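Local coordinates for uncharacterized protein MJ0690 (Methanocaldococcus jannaschii, PDB 3K32) that is of unknown function but is predicted to be a subunit of a tRNA methyltransferase, with an alpha/beta domain of the HUP class, at residues B[23-26]-B[27-31]; B[116-120]-B[121-125]; B[88-91]-B[92-96]. All coordinates share one frame; numbering follows the deposited sequence.

Overall arrangement
All three contacts are local, each within one continuous run of chain. None encloses a long loop, and they follow in series without nesting or crossing. Contact 1 comes first and ends helix 17-28, the crossover between strands 8-12 and 32-39 of the parallel sheet. Contact 3 follows, inside helix 84-98. Contact 2 comes last, where the loop after strand 104-106 enters helix 120-130. Contacts 2 and 3 touch, their centres about 11 Å apart: Glu-122 forms a salt bridge with Lys-92, which ties the two helices together. Contact 1 stands apart, its centre about 22 Å from that of contact 2. Contacts 1 and 2 both meet the second subunit.

Contact 1 (B[23-26]-B[27-31]); sequences AVIL and KKLGY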
ATOM      1  N   ALA B  23       6.803  -2.259  -9.554  1.00 32.95           N
ATOM      2  CA  ALA B  23       6.756  -3.131 -10.727  1.00 31.80           C
ATOM      3  C   ALA B  23       6.681  -4.580 -10.272  1.00 28.38           C
ATOM      4  O   ALA B  23       5.720  -5.288 -10.566  1.00 22.04           O
ATOM      5  CB  ALA B  23       7.995  -2.928 -11.596  1.00 22.64           C
ATOM      6  N   VAL B  24       7.714  -4.986  -9.538  1.00 16.78           N
ATOM      7  CA  VAL B  24       7.875  -6.339  -9.040  1.00 24.09           C
ATOM      8  C   VAL B  24       6.653  -6.840  -8.288  1.00 18.42           C
ATOM      9  O   VAL B  24       6.222  -7.960  -8.450  1.00 25.14           O
ATOM     10  CB  VAL B  24       9.099  -6.414  -8.105  1.00 35.76           C
ATOM     11  CG1 VAL B  24       9.174  -7.784  -7.440  1.00 38.52           C
ATOM     12  CG2 VAL B  24      10.364  -6.114  -8.884  1.00 29.25           C
ATOM     13  N   ILE B  25       6.086  -5.999  -7.455  1.00 31.86           N
ATOM     14  CA  ILE B  25       4.903  -6.416  -6.742  1.00 33.58           C
ATOM     15  C   ILE B  25       3.744  -6.661  -7.700  1.00 34.91           C
ATOM     16  O   ILE B  25       3.094  -7.707  -7.632  1.00 36.39           O
ATOM     17  CB  ILE B  25       4.544  -5.410  -5.659  1.00 29.65           C
ATOM     18  CG1 ILE B  25       5.651  -5.426  -4.604  1.00 26.40           C
ATOM     19  CG2 ILE B  25       3.176  -5.732  -5.055  1.00 24.66           C
ATOM     20  CD1 ILE B  25       5.523  -4.324  -3.573  1.00 30.81           C
ATOM     21  N   LEU B  26       3.493  -5.712  -8.602  1.00 31.95           N
ATOM     22  CA  LEU B  26       2.411  -5.881  -9.568  1.00 23.84           C
ATOM     23  C   LEU B  26       2.582  -7.228 -10.276  1.00 28.06           C
ATOM     24  O   LEU B  26       1.616  -7.999 -10.421  1.00 24.43           O
ATOM     25  CB  LEU B  26       2.404  -4.732 -10.575  1.00 22.42           C
ATOM     26  CG  LEU B  26       1.472  -3.515 -10.346  1.00 32.83           C
ATOM     27  CD1 LEU B  26       0.657  -3.558  -9.037  1.00 14.74           C
ATOM     28  CD2 LEU B  26       2.226  -2.193 -10.480  1.00 29.62           C
ATOM     29  N   LYS B  27       3.824  -7.518 -10.688  1.00 15.96           N
ATOM     30  CA  LYS B  27       4.110  -8.764 -11.376  1.00 28.27           C
ATOM     31  C   LYS B  27       3.849  -9.985 -10.490  1.00 35.57           C
ATOM     32  O   LYS B  27       3.349 -10.996 -10.963  1.00 24.69           O
ATOM     33  CB  LYS B  27       5.529  -8.796 -11.930  1.00 31.12           C
ATOM     34  CG  LYS B  27       5.859 -10.124 -12.568  1.00 34.88           C
ATOM     35  CD  LYS B  27       7.078 -10.049 -13.474  1.00 48.24           C
ATOM     36  CE  LYS B  27       7.393 -11.410 -14.104  1.00 53.05           C
ATOM     37  NZ  LYS B  27       6.176 -12.058 -14.698  1.00 55.07           N
ATOM     38  N   LYS B  28       4.177  -9.873  -9.203  1.00 40.28           N
ATOM     39  CA  LYS B  28       3.887 -10.925  -8.238  1.00 34.92           C
ATOM     40  C   LYS B  28       2.397 -11.218  -8.198  1.00 34.81           C
ATOM     41  O   LYS B  28       1.993 -12.363  -8.058  1.00 33.63           O
ATOM     42  CB  LYS B  28       4.352 -10.522  -6.836  1.00 36.77           C
ATOM     43  CG  LYS B  28       5.856 -10.292  -6.698  1.00 32.35           C
ATOM     44  CD  LYS B  28       6.621 -11.518  -7.073  1.00 24.63           C
ATOM     45  CE  LYS B  28       8.025 -11.501  -6.479  1.00 39.23           C
ATOM     46  NZ  LYS B  28       8.734 -12.810  -6.708  1.00 45.89           N
ATOM     47  N   LEU B  29       1.581 -10.176  -8.318  1.00 35.21           N
ATOM     48  CA  LEU B  29       0.132 -10.338  -8.218  1.00 31.90           C
ATOM     49  C   LEU B  29      -0.541 -10.833  -9.501  1.00 25.68           C
ATOM     50  O   LEU B  29      -1.765 -10.976  -9.558  1.00 29.84           O
ATOM     51  CB  LEU B  29      -0.518  -9.038  -7.745  1.00 30.20           C
ATOM     52  CG  LEU B  29       0.020  -8.548  -6.400  1.00 39.91           C
ATOM     53  CD1 LEU B  29      -0.514  -7.164  -6.074  1.00 46.85           C
ATOM     54  CD2 LEU B  29      -0.296  -9.527  -5.273  1.00 38.93           C
ATOM     55  N   GLY B  30       0.251 -11.087 -10.534  1.00 22.01           N
ATOM     56  CA  GLY B  30      -0.305 -11.613 -11.766  1.00 26.12           C
ATOM     57  C   GLY B  30      -0.568 -10.605 -12.870  1.00 29.51           C
ATOM     58  O   GLY B  30      -1.136 -10.958 -13.889  1.00 33.64           O
ATOM     59  N   TYR B  31      -0.145  -9.360 -12.686  1.00 33.20           N
ATOM     60  CA  TYR B  31      -0.349  -8.348 -13.720  1.00 30.91           C
ATOM     61  C   TYR B  31       0.773  -8.334 -14.726  1.00 34.15           C
ATOM     62  O   TYR B  31       1.923  -8.606 -14.389  1.00 34.69           O
ATOM     63  CB  TYR B  31      -0.401  -6.956 -13.127  1.00 19.40           C
ATOM     64  CG  TYR B  31      -1.605  -6.663 -12.274  1.00 26.03           C
ATOM     65  CD1 TYR B  31      -2.788  -6.269 -12.843  1.00 24.11           C
ATOM     66  CD2 TYR B  31      -1.535  -6.730 -10.892  1.00 24.01           C
ATOM     67  CE1 TYR B  31      -3.873  -5.982 -12.072  1.00 30.27           C
ATOM     68  CE2 TYR B  31      -2.622  -6.447 -10.116  1.00 23.77           C
ATOM     69  CZ  TYR B  31      -3.792  -6.067 -10.708  1.00 31.75           C
ATOM     70  OH  TYR B  31      -4.900  -5.772  -9.942  1.00 36.35           O
TER
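The backbone N-H of Lys-27 bonds to Ala-23 O, N to O 2.9 Å, an ordinary helical bond. Its own chain runs off the helix toward solvent, and its side chain touches Phe-58 and Pro-33. Lys-28 donates in the same way to Val-24 O. Its side chain bends at chi2 (-59°) and comes back alongside Val-24. The two lie side by side and point the same way, with Lys-28 CE 4.0 Å from Val-24 CG1. Phe-153 of helix 143-153 touches both.

Leu-29 N bonds to Ile-25 O at 3.0 Å and has a weak second bond to Leu-26 O. The side chain lies beside Ile-25, with Leu-29 CD1 4.1 Å from Ile-25 CG2. This pair faces the second subunit, where Leu-29 of that subunit packs on Ile-25 and Leu-149 of that subunit packs on Leu-29.

Here helix 17-28 ends in a Schellman motif. The helix is the link of a beta-alpha-beta unit that joins strands 8-12 and 32-39. Gly-30 has a positive phi of 98° and turns the chain out of the helix. Gly-30 N bonds back to Lys-27 O at 3.1 Å.

Tyr-31 N completes the motif with a bond to Leu-26 O at 3.2 Å. That donor is tilted 34° from the carbonyl plane. Leu-26 O also lies at the edge of the Tyr-31 ring, in its plane, 3.4 Å from Tyr-31 CD2. The same ring atom, Tyr-31 CD2, is also 4.3 Å from Leu-26 CD1. Leu-26 and Tyr-31 both pack on Val-9 of strand 8-12.

Contact 2 (B[116-120]-B[121-125]); sequences PKLSY and SEIQS
Glu-122 folds back over Ser-119 at the start of helix 120-130. Its CB lies 3.4 Å from Ser-119 OG. CG is anti to the carbonyl carbon (chi1 -69°), which brings Glu-122 CG to 3.0 Å from Ser-119 OG. The chain runs extended from there and carries the carboxylate past the serine. CD sits beside Ser-119 OG. At the tip, Glu-122 OE1 accepts from Ser-119 N at 2.8 Å, with an almost straight N-H...O angle of 172°, through its anti lone pair. It also takes a weak bond from Ser-119 OG. OE2 makes a salt bridge with Lys-92 of helix 84-98.

In return, Ser-119 OG accepts from Glu-122 N at 3.2 Å. These two reciprocal bonds make a capping box. Leu-118 CB packs on Ile-123 CG1 at 3.6 Å, and both side chains rest on Tyr-134 of strand 133-135. One turn on, Gln-124 CG sits over one face of the Tyr-120 ring, 3.9 Å from its centroid, as a CH-pi contact. Arg-111 of the second subunit packs on that tyrosine.

The box leaves a negative carboxylate at the N-terminal end of the helix, where the helix dipole would probably favour its charge, as would Lys-92.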
ATOM      1  N   PRO B 116       5.150  12.909  -4.300  1.00 27.99           N
ATOM      2  CA  PRO B 116       3.752  13.184  -4.634  1.00 32.93           C
ATOM      3  C   PRO B 116       2.822  12.119  -4.052  1.00 37.33           C
ATOM      4  O   PRO B 116       3.233  10.978  -3.806  1.00 39.12           O
ATOM      5  CB  PRO B 116       3.742  13.100  -6.164  1.00 20.51           C
ATOM      6  CG  PRO B 116       4.913  12.180  -6.514  1.00 26.70           C
ATOM      7  CD  PRO B 116       5.750  11.965  -5.255  1.00 18.04           C
ATOM      8  N   LYS B 117       1.570  12.504  -3.838  1.00 24.09           N
ATOM      9  CA  LYS B 117       0.579  11.614  -3.276  1.00 32.02           C
ATOM     10  C   LYS B 117      -0.804  12.198  -3.501  1.00 40.00           C
ATOM     11  O   LYS B 117      -1.044  13.371  -3.212  1.00 41.27           O
ATOM     12  CB  LYS B 117       0.836  11.429  -1.785  1.00 37.39           C
ATOM     13  CG  LYS B 117      -0.233  10.660  -1.016  1.00 33.72           C
ATOM     14  CD  LYS B 117       0.282  10.383   0.410  1.00 35.54           C
ATOM     15  CE  LYS B 117       1.636   9.673   0.368  1.00 28.27           C
ATOM     16  NZ  LYS B 117       2.271   9.490   1.697  1.00 33.00           N
ATOM     17  N   LEU B 118      -1.697  11.376  -4.042  1.00 34.17           N
ATOM     18  CA  LEU B 118      -3.097  11.726  -4.154  1.00 37.69           C
ATOM     19  C   LEU B 118      -3.825  11.453  -2.837  1.00 33.16           C
ATOM     20  O   LEU B 118      -3.624  10.418  -2.192  1.00 30.80           O
ATOM     21  CB  LEU B 118      -3.756  10.939  -5.297  1.00 36.72           C
ATOM     22  CG  LEU B 118      -3.319  11.228  -6.742  1.00 41.81           C
ATOM     23  CD1 LEU B 118      -4.297  10.554  -7.693  1.00 44.87           C
ATOM     24  CD2 LEU B 118      -3.252  12.721  -7.046  1.00 26.83           C
ATOM     25  N   SER B 119      -4.670  12.391  -2.433  1.00 31.74           N
ATOM     26  CA  SER B 119      -5.532  12.160  -1.285  1.00 36.99           C
ATOM     27  C   SER B 119      -6.616  11.154  -1.678  1.00 41.77           C
ATOM     28  O   SER B 119      -6.825  10.880  -2.862  1.00 44.23           O
ATOM     29  CB  SER B 119      -6.174  13.465  -0.834  1.00 29.95           C
ATOM     30  OG  SER B 119      -6.977  14.006  -1.870  1.00 31.33           O
ATOM     31  N   TYR B 120      -7.315  10.618  -0.690  1.00 34.25           N
ATOM     32  CA  TYR B 120      -8.347   9.632  -0.962  1.00 36.50           C
ATOM     33  C   TYR B 120      -9.456  10.238  -1.809  1.00 34.69           C
ATOM     34  O   TYR B 120      -9.969   9.613  -2.737  1.00 27.16           O
ATOM     35  CB  TYR B 120      -8.921   9.099   0.343  1.00 40.36           C
ATOM     36  CG  TYR B 120     -10.000   8.067   0.163  1.00 46.41           C
ATOM     37  CD1 TYR B 120     -11.327   8.370   0.430  1.00 42.46           C
ATOM     38  CD2 TYR B 120      -9.691   6.784  -0.272  1.00 51.85           C
ATOM     39  CE1 TYR B 120     -12.314   7.420   0.277  1.00 49.19           C
ATOM     40  CE2 TYR B 120     -10.671   5.833  -0.436  1.00 50.70           C
ATOM     41  CZ  TYR B 120     -11.979   6.153  -0.160  1.00 55.60           C
ATOM     42  OH  TYR B 120     -12.957   5.198  -0.320  1.00 60.47           O
ATOM     43  N   SER B 121      -9.819  11.468  -1.488  1.00 32.31           N
ATOM     44  CA  SER B 121     -10.859  12.138  -2.240  1.00 36.13           C
ATOM     45  C   SER B 121     -10.389  12.425  -3.677  1.00 33.03           C
ATOM     46  O   SER B 121     -11.158  12.328  -4.619  1.00 35.42           O
ATOM     47  CB  SER B 121     -11.326  13.406  -1.510  1.00 27.13           C
ATOM     48  OG  SER B 121     -10.952  14.556  -2.222  1.00 30.41           O
ATOM     49  N   GLU B 122      -9.121  12.758  -3.852  1.00 38.68           N
ATOM     50  CA  GLU B 122      -8.621  12.948  -5.204  1.00 38.87           C
ATOM     51  C   GLU B 122      -8.649  11.633  -5.946  1.00 34.43           C
ATOM     52  O   GLU B 122      -8.976  11.596  -7.134  1.00 28.19           O
ATOM     53  CB  GLU B 122      -7.210  13.524  -5.204  1.00 32.67           C
ATOM     54  CG  GLU B 122      -7.172  14.940  -4.721  1.00 40.80           C
ATOM     55  CD  GLU B 122      -5.760  15.442  -4.507  1.00 51.97           C
ATOM     56  OE1 GLU B 122      -4.914  14.680  -3.972  1.00 55.30           O
ATOM     57  OE2 GLU B 122      -5.509  16.607  -4.876  1.00 44.01           O
ATOM     58  N   ILE B 123      -8.305  10.555  -5.244  1.00 29.24           N
ATOM     59  CA  ILE B 123      -8.337   9.237  -5.862  1.00 30.16           C
ATOM     60  C   ILE B 123      -9.737   8.827  -6.288  1.00 33.26           C
ATOM     61  O   ILE B 123      -9.922   8.340  -7.396  1.00 44.21           O
ATOM     62  CB  ILE B 123      -7.722   8.148  -4.971  1.00 29.53           C
ATOM     63  CG1 ILE B 123      -6.207   8.293  -4.967  1.00 27.96           C
ATOM     64  CG2 ILE B 123      -8.110   6.744  -5.479  1.00 19.69           C
ATOM     65  CD1 ILE B 123      -5.522   7.449  -3.961  1.00 29.94           C
ATOM     66  N   GLN B 124     -10.724   9.026  -5.426  1.00 31.72           N
ATOM     67  CA  GLN B 124     -12.061   8.549  -5.750  1.00 35.06           C
ATOM     68  C   GLN B 124     -12.577   9.289  -6.955  1.00 35.09           C
ATOM     69  O   GLN B 124     -13.224   8.703  -7.816  1.00 34.28           O
ATOM     70  CB  GLN B 124     -13.019   8.683  -4.567  1.00 36.64           C
ATOM     71  CG  GLN B 124     -12.772   7.664  -3.465  1.00 47.65           C
ATOM     72  CD  GLN B 124     -12.859   6.211  -3.954  1.00 65.66           C
ATOM     73  OE1 GLN B 124     -12.503   5.279  -3.227  1.00 62.64           O
ATOM     74  NE2 GLN B 124     -13.341   6.019  -5.184  1.00 76.34           N
ATOM     75  N   SER B 125     -12.250  10.578  -7.013  1.00 35.23           N
ATOM     76  CA  SER B 125     -12.647  11.443  -8.114  1.00 31.17           C
ATOM     77  C   SER B 125     -12.022  10.960  -9.416  1.00 34.34           C
ATOM     78  O   SER B 125     -12.716  10.775 -10.417  1.00 37.58           O
ATOM     79  CB  SER B 125     -12.223  12.890  -7.840  1.00 32.52           C
ATOM     80  OG  SER B 125     -12.590  13.752  -8.906  1.00 36.76           O
TER

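Contact 3 (B[88-91]-B[92-96]); sequences QYVH and KTVLE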
ATOM      1  N   GLN B  88       3.620  17.760  -6.874  1.00 32.49           N
ATOM      2  CA  GLN B  88       2.196  17.428  -6.836  1.00 34.89           C
ATOM      3  C   GLN B  88       1.552  17.790  -8.173  1.00 40.17           C
ATOM      4  O   GLN B  88       0.945  16.932  -8.837  1.00 37.97           O
ATOM      5  CB  GLN B  88       1.466  18.170  -5.705  1.00 30.21           C
ATOM      6  CG  GLN B  88       1.315  17.385  -4.425  1.00 41.14           C
ATOM      7  CD  GLN B  88       0.641  16.032  -4.634  1.00 41.19           C
ATOM      8  OE1 GLN B  88       1.313  15.013  -4.743  1.00 37.60           O
ATOM      9  NE2 GLN B  88      -0.689  16.023  -4.697  1.00 34.44           N
ATOM     10  N   TYR B  89       1.696  19.061  -8.561  1.00 20.15           N
ATOM     11  CA  TYR B  89       1.025  19.559  -9.748  1.00 24.14           C
ATOM     12  C   TYR B  89       1.354  18.728 -10.992  1.00 27.19           C
ATOM     13  O   TYR B  89       0.458  18.400 -11.764  1.00 30.28           O
ATOM     14  CB  TYR B  89       1.309  21.055 -10.008  1.00 24.34           C
ATOM     15  CG  TYR B  89       1.039  21.413 -11.446  1.00 13.47           C
ATOM     16  CD1 TYR B  89      -0.263  21.607 -11.905  1.00 22.84           C
ATOM     17  CD2 TYR B  89       2.076  21.490 -12.370  1.00 25.07           C
ATOM     18  CE1 TYR B  89      -0.524  21.885 -13.248  1.00 22.15           C
ATOM     19  CE2 TYR B  89       1.828  21.769 -13.711  1.00 25.75           C
ATOM     20  CZ  TYR B  89       0.537  21.964 -14.143  1.00 30.67           C
ATOM     21  OH  TYR B  89       0.312  22.243 -15.474  1.00 39.72           O
ATOM     22  N   VAL B  90       2.632  18.406 -11.189  1.00 26.27           N
ATOM     23  CA  VAL B  90       3.049  17.645 -12.367  1.00 22.83           C
ATOM     24  C   VAL B  90       2.441  16.240 -12.336  1.00 23.29           C
ATOM     25  O   VAL B  90       1.777  15.820 -13.283  1.00 24.61           O
ATOM     26  CB  VAL B  90       4.587  17.516 -12.466  1.00 24.76           C
ATOM     27  CG1 VAL B  90       4.981  16.651 -13.664  1.00 22.75           C
ATOM     28  CG2 VAL B  90       5.248  18.882 -12.536  1.00 19.66           C
ATOM     29  N   HIS B  91       2.658  15.523 -11.237  1.00 19.07           N
ATOM     30  CA  HIS B  91       2.200  14.133 -11.125  1.00 19.60           C
ATOM     31  C   HIS B  91       0.675  13.998 -11.302  1.00 23.33           C
ATOM     32  O   HIS B  91       0.192  13.109 -12.013  1.00 25.15           O
ATOM     33  CB  HIS B  91       2.662  13.520  -9.797  1.00 19.61           C
ATOM     34  CG  HIS B  91       2.412  12.050  -9.696  1.00 29.25           C
ATOM     35  ND1 HIS B  91       3.221  11.113 -10.304  1.00 27.94           N
ATOM     36  CD2 HIS B  91       1.438  11.352  -9.072  1.00 36.14           C
ATOM     37  CE1 HIS B  91       2.763   9.904 -10.047  1.00 30.14           C
ATOM     38  NE2 HIS B  91       1.676  10.018  -9.304  1.00 38.70           N
ATOM     39  N   LYS B  92      -0.072  14.893 -10.657  1.00 25.01           N
ATOM     40  CA  LYS B  92      -1.509  14.978 -10.864  1.00 27.55           C
ATOM     41  C   LYS B  92      -1.863  15.196 -12.333  1.00 29.74           C
ATOM     42  O   LYS B  92      -2.808  14.610 -12.854  1.00 39.62           O
ATOM     43  CB  LYS B  92      -2.094  16.113 -10.038  1.00 40.97           C
ATOM     44  CG  LYS B  92      -2.211  15.801  -8.566  1.00 47.86           C
ATOM     45  CD  LYS B  92      -2.922  16.934  -7.849  1.00 52.88           C
ATOM     46  CE  LYS B  92      -3.103  16.627  -6.377  1.00 55.94           C
ATOM     47  NZ  LYS B  92      -3.434  17.857  -5.607  1.00 56.40           N
ATOM     48  N   THR B  93      -1.096  16.041 -13.000  1.00 21.08           N
ATOM     49  CA  THR B  93      -1.390  16.382 -14.368  1.00 22.31           C
ATOM     50  C   THR B  93      -1.072  15.189 -15.248  1.00 20.18           C
ATOM     51  O   THR B  93      -1.828  14.838 -16.162  1.00 22.70           O
ATOM     52  CB  THR B  93      -0.571  17.605 -14.797  1.00 33.87           C
ATOM     53  OG1 THR B  93      -0.877  18.702 -13.926  1.00 37.19           O
ATOM     54  CG2 THR B  93      -0.876  17.983 -16.234  1.00 23.22           C
ATOM     55  N   VAL B  94       0.046  14.548 -14.959  1.00 19.57           N
ATOM     56  CA  VAL B  94       0.351  13.304 -15.638  1.00 32.12           C
ATOM     57  C   VAL B  94      -0.776  12.259 -15.463  1.00 32.51           C
ATOM     58  O   VAL B  94      -1.263  11.689 -16.438  1.00 34.21           O
ATOM     59  CB  VAL B  94       1.719  12.768 -15.211  1.00 36.03           C
ATOM     60  CG1 VAL B  94       1.902  11.335 -15.681  1.00 27.92           C
ATOM     61  CG2 VAL B  94       2.829  13.694 -15.751  1.00 28.71           C
ATOM     62  N   LEU B  95      -1.225  12.029 -14.237  1.00 35.37           N
ATOM     63  CA  LEU B  95      -2.313  11.067 -14.036  1.00 32.45           C
ATOM     64  C   LEU B  95      -3.604  11.352 -14.842  1.00 26.42           C
ATOM     65  O   LEU B  95      -4.162  10.438 -15.461  1.00 22.02           O
ATOM     66  CB  LEU B  95      -2.589  10.850 -12.543  1.00 35.24           C
ATOM     67  CG  LEU B  95      -1.500  10.029 -11.823  1.00 30.67           C
ATOM     68  CD1 LEU B  95      -1.683  10.015 -10.306  1.00 33.11           C
ATOM     69  CD2 LEU B  95      -1.457   8.616 -12.336  1.00 12.60           C
ATOM     70  N   GLU B  96      -4.064  12.604 -14.856  1.00 29.99           N
ATOM     71  CA  GLU B  96      -5.266  12.976 -15.625  1.00 33.36           C
ATOM     72  C   GLU B  96      -5.121  12.629 -17.095  1.00 38.21           C
ATOM     73  O   GLU B  96      -6.043  12.088 -17.709  1.00 45.27           O
ATOM     74  CB  GLU B  96      -5.570  14.474 -15.548  1.00 20.82           C
ATOM     75  CG  GLU B  96      -5.963  14.981 -14.199  1.00 30.35           C
ATOM     76  CD  GLU B  96      -7.320  14.492 -13.753  1.00 36.22           C
ATOM     77  OE1 GLU B  96      -8.267  14.516 -14.564  1.00 32.51           O
ATOM     78  OE2 GLU B  96      -7.436  14.093 -12.578  1.00 46.90           O
TER
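His-91 and Leu-95 meet on the tightly packed side of helix 84-98, where Leu-95 CD1 comes within 3.5 Å of His-91 NE2. The imidazole swings there because its CG is anti to the backbone N (chi1 -171°). Its rotation is fixed by two outside hydrogen bonds, between NE2 and Asp-107 and between ND1 and Tyr-169. Next to this pair, Val-90 CG1 lies 4.2 Å from Val-94 CG2. His-91, Val-94 and Leu-95 all rest on Leu-12 of strand 8-12. Tyr-169 also touches both valines.

This is the buried face of an amphipathic helix laid against the parallel sheet of a HUP-type alpha/beta domain. The backbone holds it with regular bonds, such as Val-94 N to Val-90 O at 2.7 Å.

The other side is partly exposed and polar. Thr-93 OG1 donates to Tyr-89 O at 2.6 Å. That oxygen also accepts from Thr-93 N, and the two donors reach it from opposite faces of the carbonyl plane. OG1 lies over one face of the Tyr-89 ring, offset toward the rim. The ring's other neighbours include Lys-72 and Met-76 of helix 68-80.

The looser part is where Lys-92 crosses Gln-88: the side chains touch but share no bond. The lysine chain is extended and carries NZ to a salt bridge with Glu-122, while Gln-88 OE1 accepts from Lys-117 N. Leu-118 packs against the aliphatic part of the lysine. Cutting Lys-92 back to an alanine is likely to leave Glu-122 without its charged mate and a gap beside Leu-118.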